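Local atomic coordinates of octenoyl-CoA reductase/carboxylase (Streptomyces sp., PDB entry 4A0S), a protein that catalyses the NADPH-dependent reductive carboxylation of 2-octenoyl-CoA, providing an unusual extender unit for polyketide biosynthesis. Residues 206-210 and 309-313; 247-253 and 266-272. One frame throughout, in Å; residues are numbered along the deposited sequence.

Of the four segments, the first along the chain is the end of helix 200-210, just ahead of the parallel Rossmann sheet that binds NADP. Strand 223-226 and helix 232-243 follow, then strand 247-252, which pairs with strand 269-271 after one intervening helix to close the short loop of interaction 2. Only later does the chain return with strand 309-312 and meet the end of helix 200-210, closing the much longer loop of interaction 1, so interaction 2 lies wholly within it. The two do not touch, their nearest atoms about 7 Å apart, but they work on one sheet: interaction 2 adds its edge strand, interaction 1 packs a helix against an inner strand. Both reach NADP.

Interaction 1. Residues 206-210 and 309-313. With NAP (NADP nicotinamide-adenine-dinucleotide phosphate), chain F.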
ATOM      1  N   ALA A 206     -19.150  -0.216  -5.260  1.00 15.88           N
ATOM      2  CA  ALA A 206     -18.359   0.175  -6.404  1.00 16.01           C
ATOM      3  C   ALA A 206     -17.182   1.046  -5.920  1.00 15.90           C
ATOM      4  O   ALA A 206     -16.076   0.995  -6.465  1.00 15.97           O
ATOM      5  CB  ALA A 206     -19.230   0.935  -7.406  1.00 16.17           C
ATOM      6  N   TYR A 207     -17.450   1.827  -4.884  1.00 15.76           N
ATOM      7  CA  TYR A 207     -16.492   2.759  -4.342  1.00 15.69           C
ATOM      8  C   TYR A 207     -15.340   1.971  -3.731  1.00 15.62           C
ATOM      9  O   TYR A 207     -14.161   2.262  -3.978  1.00 15.67           O
ATOM     10  CB  TYR A 207     -17.134   3.652  -3.276  1.00 15.60           C
ATOM     11  CG  TYR A 207     -16.112   4.581  -2.680  1.00 15.58           C
ATOM     12  CD1 TYR A 207     -15.221   4.128  -1.698  1.00 15.48           C
ATOM     13  CD2 TYR A 207     -15.989   5.897  -3.140  1.00 15.71           C
ATOM     14  CE1 TYR A 207     -14.241   4.965  -1.185  1.00 15.49           C
ATOM     15  CE2 TYR A 207     -15.022   6.745  -2.612  1.00 15.73           C
ATOM     16  CZ  TYR A 207     -14.146   6.257  -1.645  1.00 15.62           C
ATOM     17  OH  TYR A 207     -13.186   7.073  -1.127  1.00 15.68           O
ATOM     18  N   ARG A 208     -15.686   0.971  -2.930  1.00 15.53           N
ATOM     19  CA  ARG A 208     -14.664   0.118  -2.327  1.00 15.51           C
ATOM     20  C   ARG A 208     -13.816  -0.538  -3.420  1.00 15.66           C
ATOM     21  O   ARG A 208     -12.599  -0.529  -3.362  1.00 15.69           O
ATOM     22  CB  ARG A 208     -15.288  -0.967  -1.451  1.00 15.46           C
ATOM     23  CG  ARG A 208     -14.217  -1.836  -0.813  1.00 15.47           C
ATOM     24  CD  ARG A 208     -14.764  -2.859   0.159  1.00 15.46           C
ATOM     25  NE  ARG A 208     -13.672  -3.660   0.690  1.00 15.53           N
ATOM     26  CZ  ARG A 208     -13.088  -3.449   1.872  1.00 15.48           C
ATOM     27  NH1 ARG A 208     -13.470  -2.445   2.658  1.00 15.36           N
ATOM     28  NH2 ARG A 208     -12.101  -4.238   2.270  1.00 15.59           N
ATOM     29  N   MET A 209     -14.496  -1.099  -4.414  1.00 15.78           N
ATOM     30  CA  MET A 209     -13.851  -1.794  -5.514  1.00 15.97           C
ATOM     31  C   MET A 209     -12.900  -0.924  -6.310  1.00 16.06           C
ATOM     32  O   MET A 209     -11.910  -1.416  -6.799  1.00 16.20           O
ATOM     33  CB  MET A 209     -14.931  -2.332  -6.452  1.00 16.11           C
ATOM     34  CG  MET A 209     -15.738  -3.442  -5.794  1.00 16.10           C
ATOM     35  SD  MET A 209     -17.090  -3.972  -6.826  1.00 16.31           S
ATOM     36  CE  MET A 209     -16.194  -4.843  -8.121  1.00 16.60           C
ATOM     37  N   LEU A 210     -13.213   0.359  -6.449  1.00 16.02           N
ATOM     38  CA  LEU A 210     -12.505   1.180  -7.429  1.00 16.17           C
ATOM     39  C   LEU A 210     -11.793   2.359  -6.836  1.00 16.11           C
ATOM     40  O   LEU A 210     -10.737   2.722  -7.312  1.00 16.24           O
ATOM     41  CB  LEU A 210     -13.463   1.703  -8.499  1.00 16.31           C
ATOM     42  CG  LEU A 210     -14.115   0.642  -9.374  1.00 16.47           C
ATOM     43  CD1 LEU A 210     -15.191   1.316 -10.218  1.00 16.60           C
ATOM     44  CD2 LEU A 210     -13.056  -0.032 -10.263  1.00 16.67           C
ATOM     45  N   ILE A 309      -8.016  -1.815 -14.638  1.00 17.85           N
ATOM     46  CA  ILE A 309      -8.882  -2.455 -13.661  1.00 17.60           C
ATOM     47  C   ILE A 309     -10.066  -3.003 -14.422  1.00 17.74           C
ATOM     48  O   ILE A 309     -10.644  -2.310 -15.261  1.00 17.87           O
ATOM     49  CB  ILE A 309      -9.386  -1.467 -12.592  1.00 17.30           C
ATOM     50  CG1 ILE A 309      -8.226  -0.874 -11.787  1.00 17.18           C
ATOM     51  CG2 ILE A 309     -10.389  -2.142 -11.627  1.00 17.09           C
ATOM     52  CD1 ILE A 309      -8.617   0.423 -11.097  1.00 17.00           C
ATOM     53  N   VAL A 310     -10.411  -4.247 -14.124  1.00 17.75           N
ATOM     54  CA  VAL A 310     -11.620  -4.825 -14.639  1.00 17.86           C
ATOM     55  C   VAL A 310     -12.557  -4.940 -13.461  1.00 17.58           C
ATOM     56  O   VAL A 310     -12.235  -5.539 -12.436  1.00 17.43           O
ATOM     57  CB  VAL A 310     -11.391  -6.203 -15.251  1.00 18.15           C
ATOM     58  CG1 VAL A 310     -12.688  -6.750 -15.787  1.00 18.30           C
ATOM     59  CG2 VAL A 310     -10.326  -6.112 -16.332  1.00 18.45           C
ATOM     60  N   PHE A 311     -13.728  -4.363 -13.642  1.00 17.55           N
ATOM     61  CA  PHE A 311     -14.744  -4.293 -12.618  1.00 17.32           C
ATOM     62  C   PHE A 311     -15.678  -5.466 -12.865  1.00 17.47           C
ATOM     63  O   PHE A 311     -16.478  -5.466 -13.803  1.00 17.67           O
ATOM     64  CB  PHE A 311     -15.461  -2.954 -12.739  1.00 17.25           C
ATOM     65  CG  PHE A 311     -16.463  -2.689 -11.657  1.00 17.02           C
ATOM     66  CD1 PHE A 311     -17.786  -3.077 -11.811  1.00 17.10           C
ATOM     67  CD2 PHE A 311     -16.088  -2.022 -10.503  1.00 16.77           C
ATOM     68  CE1 PHE A 311     -18.727  -2.824 -10.808  1.00 16.93           C
ATOM     69  CE2 PHE A 311     -17.014  -1.745  -9.507  1.00 16.60           C
ATOM     70  CZ  PHE A 311     -18.340  -2.162  -9.658  1.00 16.68           C
ATOM     71  N   GLU A 312     -15.508  -6.500 -12.047  1.00 17.58           N
ATOM     72  CA  GLU A 312     -16.258  -7.731 -12.166  1.00 17.86           C
ATOM     73  C   GLU A 312     -17.414  -7.860 -11.199  1.00 17.86           C
ATOM     74  O   GLU A 312     -17.410  -7.290 -10.113  1.00 18.08           O
ATOM     75  CB  GLU A 312     -15.324  -8.918 -11.963  1.00 18.31           C
ATOM     76  CG  GLU A 312     -14.866  -9.510 -13.235  1.00 18.60           C
ATOM     77  CD  GLU A 312     -15.933 -10.370 -13.872  1.00 19.75           C
ATOM     78  OE1 GLU A 312     -16.940 -10.660 -13.210  1.00 18.72           O
ATOM     79  OE2 GLU A 312     -15.748 -10.770 -15.026  1.00 19.70           O
ATOM     80  N   HIS A 313     -18.406  -8.640 -11.607  1.00 18.08           N
ATOM     81  CA  HIS A 313     -19.519  -9.016 -10.747  1.00 18.04           C
ATOM     82  C   HIS A 313     -20.457  -9.901 -11.552  1.00 18.28           C
ATOM     83  O   HIS A 313     -21.309 -10.575 -11.002  1.00 18.09           O
ATOM     84  CB  HIS A 313     -20.264  -7.791 -10.258  1.00 17.38           C
ATOM     85  CG  HIS A 313     -20.710  -6.891 -11.359  1.00 17.95           C
ATOM     86  ND1 HIS A 313     -21.941  -7.011 -11.970  1.00 17.66           N
ATOM     87  CD2 HIS A 313     -20.093  -5.842 -11.953  1.00 17.43           C
ATOM     88  CE1 HIS A 313     -22.062  -6.071 -12.891  1.00 17.74           C
ATOM     89  NE2 HIS A 313     -20.954  -5.353 -12.901  1.00 17.68           N
TER
HETATM   90  PA  NAP F1447     -27.977  -5.211 -11.529  1.00  5.60           P
HETATM   91  O1A NAP F1447     -28.445  -3.740 -11.220  1.00  7.99           O
HETATM   92  O2A NAP F1447     -29.034  -6.172 -11.984  1.00  7.57           O
HETATM   93  O5B NAP F1447     -26.912  -5.087 -12.633  1.00  8.14           O
HETATM   94  C5B NAP F1447     -26.226  -6.269 -12.995  1.00  9.24           C
HETATM   95  C4B NAP F1447     -25.750  -6.073 -14.425  1.00  8.98           C
HETATM   96  O4B NAP F1447     -25.017  -7.262 -14.751  1.00  7.77           O
HETATM   97  C3B NAP F1447     -26.906  -5.954 -15.440  1.00  7.70           C
HETATM   98  O3B NAP F1447     -26.845  -4.633 -15.939  1.00  8.15           O
HETATM   99  C2B NAP F1447     -26.499  -6.865 -16.588  1.00  8.37           C
HETATM  100  O2B NAP F1447     -25.683  -6.190 -17.545  1.00  8.43           O
HETATM  101  C1B NAP F1447     -25.658  -7.907 -15.942  1.00  8.36           C
HETATM  102  N9A NAP F1447     -26.557  -8.975 -15.437  1.00 13.12           N
HETATM  103  C8A NAP F1447     -27.813  -8.880 -14.968  1.00 16.20           C
HETATM  104  N7A NAP F1447     -28.254 -10.082 -14.575  1.00 13.35           N
HETATM  105  C5A NAP F1447     -27.259 -10.927 -14.805  1.00 14.95           C
HETATM  106  C6A NAP F1447     -27.141 -12.284 -14.630  1.00 14.65           C
HETATM  107  N6A NAP F1447     -28.150 -12.975 -14.102  1.00 16.70           N
HETATM  108  N1A NAP F1447     -25.996 -12.859 -14.964  1.00 12.42           N
HETATM  109  C2A NAP F1447     -24.978 -12.157 -15.454  1.00 11.40           C
HETATM  110  N3A NAP F1447     -25.057 -10.861 -15.662  1.00 13.73           N
HETATM  111  C4A NAP F1447     -26.192 -10.234 -15.338  1.00 13.93           C
HETATM  112  O3  NAP F1447     -27.235  -5.841 -10.258  1.00  5.52           O
HETATM  113  PN  NAP F1447     -26.070  -5.088  -9.448  1.00  3.29           P
HETATM  114  O1N NAP F1447     -26.871  -4.382  -8.298  1.00  3.54           O
HETATM  115  O2N NAP F1447     -25.158  -4.252 -10.308  1.00  4.92           O
HETATM  116  O5D NAP F1447     -25.361  -6.387  -8.850  1.00  2.78           O
HETATM  117  C5D NAP F1447     -24.626  -7.163  -9.792  1.00  2.00           C
HETATM  118  C4D NAP F1447     -24.032  -8.290  -8.996  1.00  3.10           C
HETATM  119  O4D NAP F1447     -23.210  -7.666  -7.950  1.00  8.66           O
HETATM  120  C3D NAP F1447     -25.077  -9.122  -8.251  1.00  8.53           C
HETATM  121  O3D NAP F1447     -24.571 -10.468  -8.371  1.00 10.58           O
HETATM  122  C2D NAP F1447     -25.000  -8.627  -6.823  1.00  6.73           C
HETATM  123  O2D NAP F1447     -25.382  -9.655  -5.879  1.00 10.19           O
HETATM  124  C1D NAP F1447     -23.500  -8.422  -6.740  1.00  7.52           C
HETATM  125  N1N NAP F1447     -23.286  -7.366  -5.779  1.00  7.99           N
HETATM  126  C2N NAP F1447     -22.346  -7.599  -4.798  1.00  6.94           C
HETATM  127  C3N NAP F1447     -22.151  -6.584  -3.905  1.00  7.02           C
HETATM  128  C7N NAP F1447     -21.153  -6.842  -2.845  1.00  4.75           C
HETATM  129  O7N NAP F1447     -20.458  -7.863  -2.835  1.00  7.85           O
HETATM  130  N7N NAP F1447     -21.141  -5.908  -1.932  1.00  2.01           N
HETATM  131  C4N NAP F1447     -22.851  -5.375  -3.971  1.00  8.98           C
HETATM  132  C5N NAP F1447     -23.786  -5.123  -4.959  1.00  8.81           C
HETATM  133  C6N NAP F1447     -23.999  -6.135  -5.881  1.00  9.99           C
HETATM  134  P2B NAP F1447     -25.552  -6.926 -18.970  1.00 12.20           P
HETATM  135  O1X NAP F1447     -24.995  -5.629 -19.784  1.00 12.30           O
HETATM  136  O2X NAP F1447     -24.431  -8.082 -18.919  1.00 15.96           O
HETATM  137  O3X NAP F1447     -26.978  -7.343 -19.237  1.00 11.34           O
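Phe311 sends its ring from a strand into a hollow formed by Ala206, Met209 and Leu210, all on the last turn of helix 200-210. The strand, 309-312, is an inner one of the parallel Rossmann sheet, and the helix runs roughly antiparallel to it, at 151° between axes 10.0 Å apart. With CG anti to the backbone nitrogen (chi1 -175°), the ring extends from the strand and becomes the bump that fills the space between them. Met209 lies over one face of it: a bend at chi3 turns the methyl inward, leaving CE 3.7 Å from the centroid of the Phe311 ring in a CH-pi contact. The sulfur sits more obliquely, with SD 3.5 Å from Phe311 CE2, completing a Met-aromatic contact; a flexible thioether suits a place where a chain must curl over a flat group. Ala206 meets the ring at its edge, with CA 3.9 Å from Phe311 CE2, and its small methyl lets the helix come this close. The Leu210 chain crosses that of Phe311 at about a right angle. Its CD1 lies obliquely to the ring, 3.5 Å from Phe311 CD2, and its CD2 touches both the ring and, at 3.7 Å, Ile309 CG2; a forked side chain can touch the ring with both branches and still reach isoleucine with one. Ala237 of helix 232-243 also packs on Phe311.

Beyond the ring the strand turns polar. Glu312 OE2 is buried and bonded to the hydroxyls of Ser322 and Thr318, and OE1 takes the backbone NH of Gly315, which should hold the carboxylate firmly. His313, anchored through NE2 to the carbonyl of Trp227, lines the cofactor pocket: its ND1 lies 3.5 Å from C5D of NADP.

Interaction 2. Residues 247-253 and 266-272; sequences IPVAVVS and CDLVINR. With NAP (NADP nicotinamide-adenine-dinucleotide phosphate), chain F.
Strands 247-252 and 269-271 run parallel, their short axes inclined by 20°, and four backbone hydrogen bonds lace them together: Ala250 N to Leu268 O, Ile270 N to Ala250 O, Val252 N to Ile270 O and Arg272 N to Val252 O. With helix 255-263 they form a beta-alpha-beta unit of the Rossmann fold, strand 269-271 being the outermost on this side of the sheet. Ala250, Val252 and Val269 share the face beneath helix 255-263. Alanine fits here because Cys266, pointing SG away from its own nitrogen (chi1 -170°), folds in until SG is 3.5 Å from Ala250 CB; farther along, Val252 CG2 rests 3.7 Å from Val269 CG1. On the opposite face Ile270 packs against helix 285-303, as Val249 does, and Ile270 CD1 meets Val249 CG1 at 3.8 Å; Val251 leans on Leu225 of the neighbouring strand. Beta-branched residues suit both faces, since they favour the extended backbone and fill the layer between sheet and helix. At the far end Leu268 CD1 closes over Ile247 CG2.

Where the strands end, they hold the 2'-phosphate that distinguishes NADP from NAD. Ser253 donates from OG to O3X of NADP at 2.7 Å, and its backbone NH adds a weak bond to O1X. Asn271 is the N-cap of the following helix, OD1 accepting from Ala273 N, while its ND2 and Ser253 O share a water that ties the two strand ends. A kink about CG-CD (chi3 75°) swings the guanidinium of Arg272 round to lay one face against O2X, with NH2 3.4 Å from that oxygen, so its charge probably helps balance the phosphate. A second water lies at the guanidinium edge, in plane, accepting from Arg272 NH2 at 2.9 Å and donating to NADP O2X at 2.9 Å.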
ATOM      1  N   ILE A 247     -10.907   6.218 -17.186  1.00 18.45           N
ATOM      2  CA  ILE A 247     -11.522   6.072 -18.491  1.00 18.93           C
ATOM      3  C   ILE A 247     -12.351   4.801 -18.395  1.00 18.66           C
ATOM      4  O   ILE A 247     -11.792   3.705 -18.408  1.00 18.65           O
ATOM      5  CB  ILE A 247     -10.470   5.979 -19.598  1.00 19.35           C
ATOM      6  CG1 ILE A 247      -9.697   7.302 -19.711  1.00 20.34           C
ATOM      7  CG2 ILE A 247     -11.126   5.674 -20.924  1.00 20.51           C
ATOM      8  CD1 ILE A 247      -8.251   7.148 -20.132  1.00 21.88           C
ATOM      9  N   PRO A 248     -13.679   4.948 -18.241  1.00 18.60           N
ATOM     10  CA  PRO A 248     -14.469   3.735 -18.104  1.00 18.52           C
ATOM     11  C   PRO A 248     -14.754   3.151 -19.466  1.00 18.91           C
ATOM     12  O   PRO A 248     -14.991   3.894 -20.416  1.00 19.34           O
ATOM     13  CB  PRO A 248     -15.757   4.237 -17.460  1.00 18.36           C
ATOM     14  CG  PRO A 248     -15.927   5.619 -18.018  1.00 18.58           C
ATOM     15  CD  PRO A 248     -14.518   6.166 -18.221  1.00 18.66           C
ATOM     16  N   VAL A 249     -14.687   1.835 -19.586  1.00 18.94           N
ATOM     17  CA  VAL A 249     -15.217   1.197 -20.770  1.00 19.33           C
ATOM     18  C   VAL A 249     -16.345   0.280 -20.322  1.00 19.42           C
ATOM     19  O   VAL A 249     -16.135  -0.689 -19.601  1.00 19.04           O
ATOM     20  CB  VAL A 249     -14.144   0.467 -21.599  1.00 19.83           C
ATOM     21  CG1 VAL A 249     -14.751  -0.084 -22.863  1.00 20.19           C
ATOM     22  CG2 VAL A 249     -13.023   1.422 -21.965  1.00 19.73           C
ATOM     23  N   ALA A 250     -17.555   0.633 -20.734  1.00 19.89           N
ATOM     24  CA  ALA A 250     -18.724  -0.091 -20.319  1.00 19.93           C
ATOM     25  C   ALA A 250     -18.873  -1.307 -21.196  1.00 20.95           C
ATOM     26  O   ALA A 250     -18.749  -1.214 -22.410  1.00 21.25           O
ATOM     27  CB  ALA A 250     -19.953   0.800 -20.432  1.00 20.01           C
ATOM     28  N   VAL A 251     -19.146  -2.449 -20.578  1.00 21.03           N
ATOM     29  CA  VAL A 251     -19.596  -3.605 -21.323  1.00 21.96           C
ATOM     30  C   VAL A 251     -21.060  -3.790 -21.005  1.00 22.37           C
ATOM     31  O   VAL A 251     -21.437  -3.958 -19.844  1.00 22.05           O
ATOM     32  CB  VAL A 251     -18.804  -4.875 -21.003  1.00 21.81           C
ATOM     33  CG1 VAL A 251     -19.187  -5.986 -21.982  1.00 23.11           C
ATOM     34  CG2 VAL A 251     -17.326  -4.591 -21.058  1.00 21.33           C
ATOM     35  N   VAL A 252     -21.887  -3.727 -22.044  1.00 23.31           N
ATOM     36  CA  VAL A 252     -23.322  -3.904 -21.883  1.00 24.02           C
ATOM     37  C   VAL A 252     -23.802  -4.955 -22.878  1.00 25.20           C
ATOM     38  O   VAL A 252     -23.118  -5.249 -23.863  1.00 25.63           O
ATOM     39  CB  VAL A 252     -24.107  -2.584 -22.119  1.00 23.91           C
ATOM     40  CG1 VAL A 252     -23.762  -1.546 -21.058  1.00 23.47           C
ATOM     41  CG2 VAL A 252     -23.876  -2.044 -23.529  1.00 24.29           C
ATOM     42  N   SER A 253     -24.970  -5.526 -22.622  1.00 25.69           N
ATOM     43  CA  SER A 253     -25.476  -6.577 -23.499  1.00 26.76           C
ATOM     44  C   SER A 253     -26.537  -6.074 -24.462  1.00 27.32           C
ATOM     45  O   SER A 253     -27.006  -6.837 -25.298  1.00 28.28           O
ATOM     46  CB  SER A 253     -25.997  -7.762 -22.682  1.00 26.39           C
ATOM     47  OG  SER A 253     -27.140  -7.390 -21.945  1.00 26.55           O
ATOM     48  N   CYS A 266     -20.405   7.483 -19.834  1.00 23.74           N
ATOM     49  CA  CYS A 266     -19.499   6.473 -20.349  1.00 23.40           C
ATOM     50  C   CYS A 266     -19.662   6.395 -21.854  1.00 24.43           C
ATOM     51  O   CYS A 266     -20.622   5.780 -22.344  1.00 24.48           O
ATOM     52  CB  CYS A 266     -19.825   5.116 -19.757  1.00 23.12           C
ATOM     53  SG  CYS A 266     -18.547   3.941 -20.147  1.00 22.48           S
ATOM     54  N   ASP A 267     -18.750   7.019 -22.598  1.00 24.66           N
ATOM     55  CA  ASP A 267     -18.898   7.043 -24.045  1.00 25.24           C
ATOM     56  C   ASP A 267     -18.113   5.949 -24.746  1.00 24.88           C
ATOM     57  O   ASP A 267     -18.245   5.775 -25.964  1.00 25.71           O
ATOM     58  CB  ASP A 267     -18.547   8.412 -24.627  1.00 26.37           C
ATOM     59  CG  ASP A 267     -17.075   8.651 -24.679  1.00 28.76           C
ATOM     60  OD1 ASP A 267     -16.441   8.616 -23.608  1.00 30.44           O
ATOM     61  OD2 ASP A 267     -16.554   8.875 -25.803  1.00 34.91           O
ATOM     62  N   LEU A 268     -17.303   5.222 -23.985  1.00 23.56           N
ATOM     63  CA  LEU A 268     -16.652   4.032 -24.502  1.00 23.31           C
ATOM     64  C   LEU A 268     -17.455   2.838 -24.058  1.00 22.90           C
ATOM     65  O   LEU A 268     -17.539   2.517 -22.868  1.00 21.71           O
ATOM     66  CB  LEU A 268     -15.210   3.916 -24.021  1.00 22.85           C
ATOM     67  CG  LEU A 268     -14.325   5.117 -24.353  1.00 23.10           C
ATOM     68  CD1 LEU A 268     -12.945   4.849 -23.803  1.00 22.22           C
ATOM     69  CD2 LEU A 268     -14.289   5.414 -25.859  1.00 24.61           C
ATOM     70  N   VAL A 269     -18.087   2.211 -25.037  1.00 23.40           N
ATOM     71  CA  VAL A 269     -19.016   1.154 -24.765  1.00 23.46           C
ATOM     72  C   VAL A 269     -18.722  -0.017 -25.665  1.00 24.21           C
ATOM     73  O   VAL A 269     -18.481   0.142 -26.867  1.00 24.42           O
ATOM     74  CB  VAL A 269     -20.463   1.627 -24.985  1.00 23.56           C
ATOM     75  CG1 VAL A 269     -21.434   0.556 -24.546  1.00 23.36           C
ATOM     76  CG2 VAL A 269     -20.692   2.922 -24.227  1.00 22.91           C
ATOM     77  N   ILE A 270     -18.710  -1.193 -25.052  1.00 24.34           N
ATOM     78  CA  ILE A 270     -18.564  -2.447 -25.772  1.00 25.32           C
ATOM     79  C   ILE A 270     -19.855  -3.229 -25.581  1.00 26.12           C
ATOM     80  O   ILE A 270     -20.230  -3.538 -24.454  1.00 25.21           O
ATOM     81  CB  ILE A 270     -17.354  -3.280 -25.257  1.00 25.05           C
ATOM     82  CG1 ILE A 270     -16.027  -2.588 -25.579  1.00 24.47           C
ATOM     83  CG2 ILE A 270     -17.360  -4.678 -25.845  1.00 24.87           C
ATOM     84  CD1 ILE A 270     -14.800  -3.244 -24.913  1.00 23.38           C
ATOM     85  N   ASN A 271     -20.549  -3.530 -26.674  1.00 27.82           N
ATOM     86  CA  ASN A 271     -21.672  -4.441 -26.572  1.00 29.65           C
ATOM     87  C   ASN A 271     -21.112  -5.860 -26.580  1.00 30.95           C
ATOM     88  O   ASN A 271     -20.351  -6.221 -27.470  1.00 31.24           O
ATOM     89  CB  ASN A 271     -22.674  -4.226 -27.707  1.00 30.03           C
ATOM     90  CG  ASN A 271     -23.962  -4.988 -27.483  1.00 31.51           C
ATOM     91  OD1 ASN A 271     -23.952  -6.214 -27.311  1.00 31.68           O
ATOM     92  ND2 ASN A 271     -25.089  -4.264 -27.461  1.00 31.66           N
ATOM     93  N   ARG A 272     -21.476  -6.670 -25.593  1.00 32.56           N
ATOM     94  CA  ARG A 272     -20.890  -8.005 -25.512  1.00 33.16           C
ATOM     95  C   ARG A 272     -21.309  -8.981 -26.622  1.00 34.14           C
ATOM     96  O   ARG A 272     -20.707 -10.033 -26.767  1.00 33.30           O
ATOM     97  CB  ARG A 272     -21.051  -8.611 -24.118  1.00 32.40           C
ATOM     98  CG  ARG A 272     -22.478  -8.949 -23.733  1.00 35.05           C
ATOM     99  CD  ARG A 272     -22.486 -10.095 -22.740  1.00 33.83           C
ATOM    100  NE  ARG A 272     -22.068  -9.663 -21.417  1.00 31.90           N
ATOM    101  CZ  ARG A 272     -21.953 -10.469 -20.363  1.00 31.45           C
ATOM    102  NH1 ARG A 272     -22.226 -11.765 -20.473  1.00 31.14           N
ATOM    103  NH2 ARG A 272     -21.578  -9.972 -19.188  1.00 28.33           N
TER
HETATM  104  PA  NAP F1447     -27.977  -5.211 -11.529  1.00  5.60           P
HETATM  105  O1A NAP F1447     -28.445  -3.740 -11.220  1.00  7.99           O
HETATM  106  O2A NAP F1447     -29.034  -6.172 -11.984  1.00  7.57           O
HETATM  107  O5B NAP F1447     -26.912  -5.087 -12.633  1.00  8.14           O
HETATM  108  C5B NAP F1447     -26.226  -6.269 -12.995  1.00  9.24           C
HETATM  109  C4B NAP F1447     -25.750  -6.073 -14.425  1.00  8.98           C
HETATM  110  O4B NAP F1447     -25.017  -7.262 -14.751  1.00  7.77           O
HETATM  111  C3B NAP F1447     -26.906  -5.954 -15.440  1.00  7.70           C
HETATM  112  O3B NAP F1447     -26.845  -4.633 -15.939  1.00  8.15           O
HETATM  113  C2B NAP F1447     -26.499  -6.865 -16.588  1.00  8.37           C
HETATM  114  O2B NAP F1447     -25.683  -6.190 -17.545  1.00  8.43           O
HETATM  115  C1B NAP F1447     -25.658  -7.907 -15.942  1.00  8.36           C
HETATM  116  N9A NAP F1447     -26.557  -8.975 -15.437  1.00 13.12           N
HETATM  117  C8A NAP F1447     -27.813  -8.880 -14.968  1.00 16.20           C
HETATM  118  N7A NAP F1447     -28.254 -10.082 -14.575  1.00 13.35           N
HETATM  119  C5A NAP F1447     -27.259 -10.927 -14.805  1.00 14.95           C
HETATM  120  C6A NAP F1447     -27.141 -12.284 -14.630  1.00 14.65           C
HETATM  121  N6A NAP F1447     -28.150 -12.975 -14.102  1.00 16.70           N
HETATM  122  N1A NAP F1447     -25.996 -12.859 -14.964  1.00 12.42           N
HETATM  123  C2A NAP F1447     -24.978 -12.157 -15.454  1.00 11.40           C
HETATM  124  N3A NAP F1447     -25.057 -10.861 -15.662  1.00 13.73           N
HETATM  125  C4A NAP F1447     -26.192 -10.234 -15.338  1.00 13.93           C
HETATM  126  O3  NAP F1447     -27.235  -5.841 -10.258  1.00  5.52           O
HETATM  127  PN  NAP F1447     -26.070  -5.088  -9.448  1.00  3.29           P
HETATM  128  O1N NAP F1447     -26.871  -4.382  -8.298  1.00  3.54           O
HETATM  129  O2N NAP F1447     -25.158  -4.252 -10.308  1.00  4.92           O
HETATM  130  O5D NAP F1447     -25.361  -6.387  -8.850  1.00  2.78           O
HETATM  131  C5D NAP F1447     -24.626  -7.163  -9.792  1.00  2.00           C
HETATM  132  C4D NAP F1447     -24.032  -8.290  -8.996  1.00  3.10           C
HETATM  133  O4D NAP F1447     -23.210  -7.666  -7.950  1.00  8.66           O
HETATM  134  C3D NAP F1447     -25.077  -9.122  -8.251  1.00  8.53           C
HETATM  135  O3D NAP F1447     -24.571 -10.468  -8.371  1.00 10.58           O
HETATM  136  C2D NAP F1447     -25.000  -8.627  -6.823  1.00  6.73           C
HETATM  137  O2D NAP F1447     -25.382  -9.655  -5.879  1.00 10.19           O
HETATM  138  C1D NAP F1447     -23.500  -8.422  -6.740  1.00  7.52           C
HETATM  139  N1N NAP F1447     -23.286  -7.366  -5.779  1.00  7.99           N
HETATM  140  C2N NAP F1447     -22.346  -7.599  -4.798  1.00  6.94           C
HETATM  141  C3N NAP F1447     -22.151  -6.584  -3.905  1.00  7.02           C
HETATM  142  C7N NAP F1447     -21.153  -6.842  -2.845  1.00  4.75           C
HETATM  143  O7N NAP F1447     -20.458  -7.863  -2.835  1.00  7.85           O
HETATM  144  N7N NAP F1447     -21.141  -5.908  -1.932  1.00  2.01           N
HETATM  145  C4N NAP F1447     -22.851  -5.375  -3.971  1.00  8.98           C
HETATM  146  C5N NAP F1447     -23.786  -5.123  -4.959  1.00  8.81           C
HETATM  147  C6N NAP F1447     -23.999  -6.135  -5.881  1.00  9.99           C
HETATM  148  P2B NAP F1447     -25.552  -6.926 -18.970  1.00 12.20           P
HETATM  149  O1X NAP F1447     -24.995  -5.629 -19.784  1.00 12.30           O
HETATM  150  O2X NAP F1447     -24.431  -8.082 -18.919  1.00 15.96           O
HETATM  151  O3X NAP F1447     -26.978  -7.343 -19.237  1.00 11.34           O
HETATM  152  O   HOH W   1     -15.885   6.362 -21.220  1.00  2.00           O
HETATM  153  O   HOH W   2     -21.733  -7.061 -19.322  1.00  2.00           O
HETATM  154  O   HOH W   3     -27.124  -6.069 -28.183  1.00  6.29           O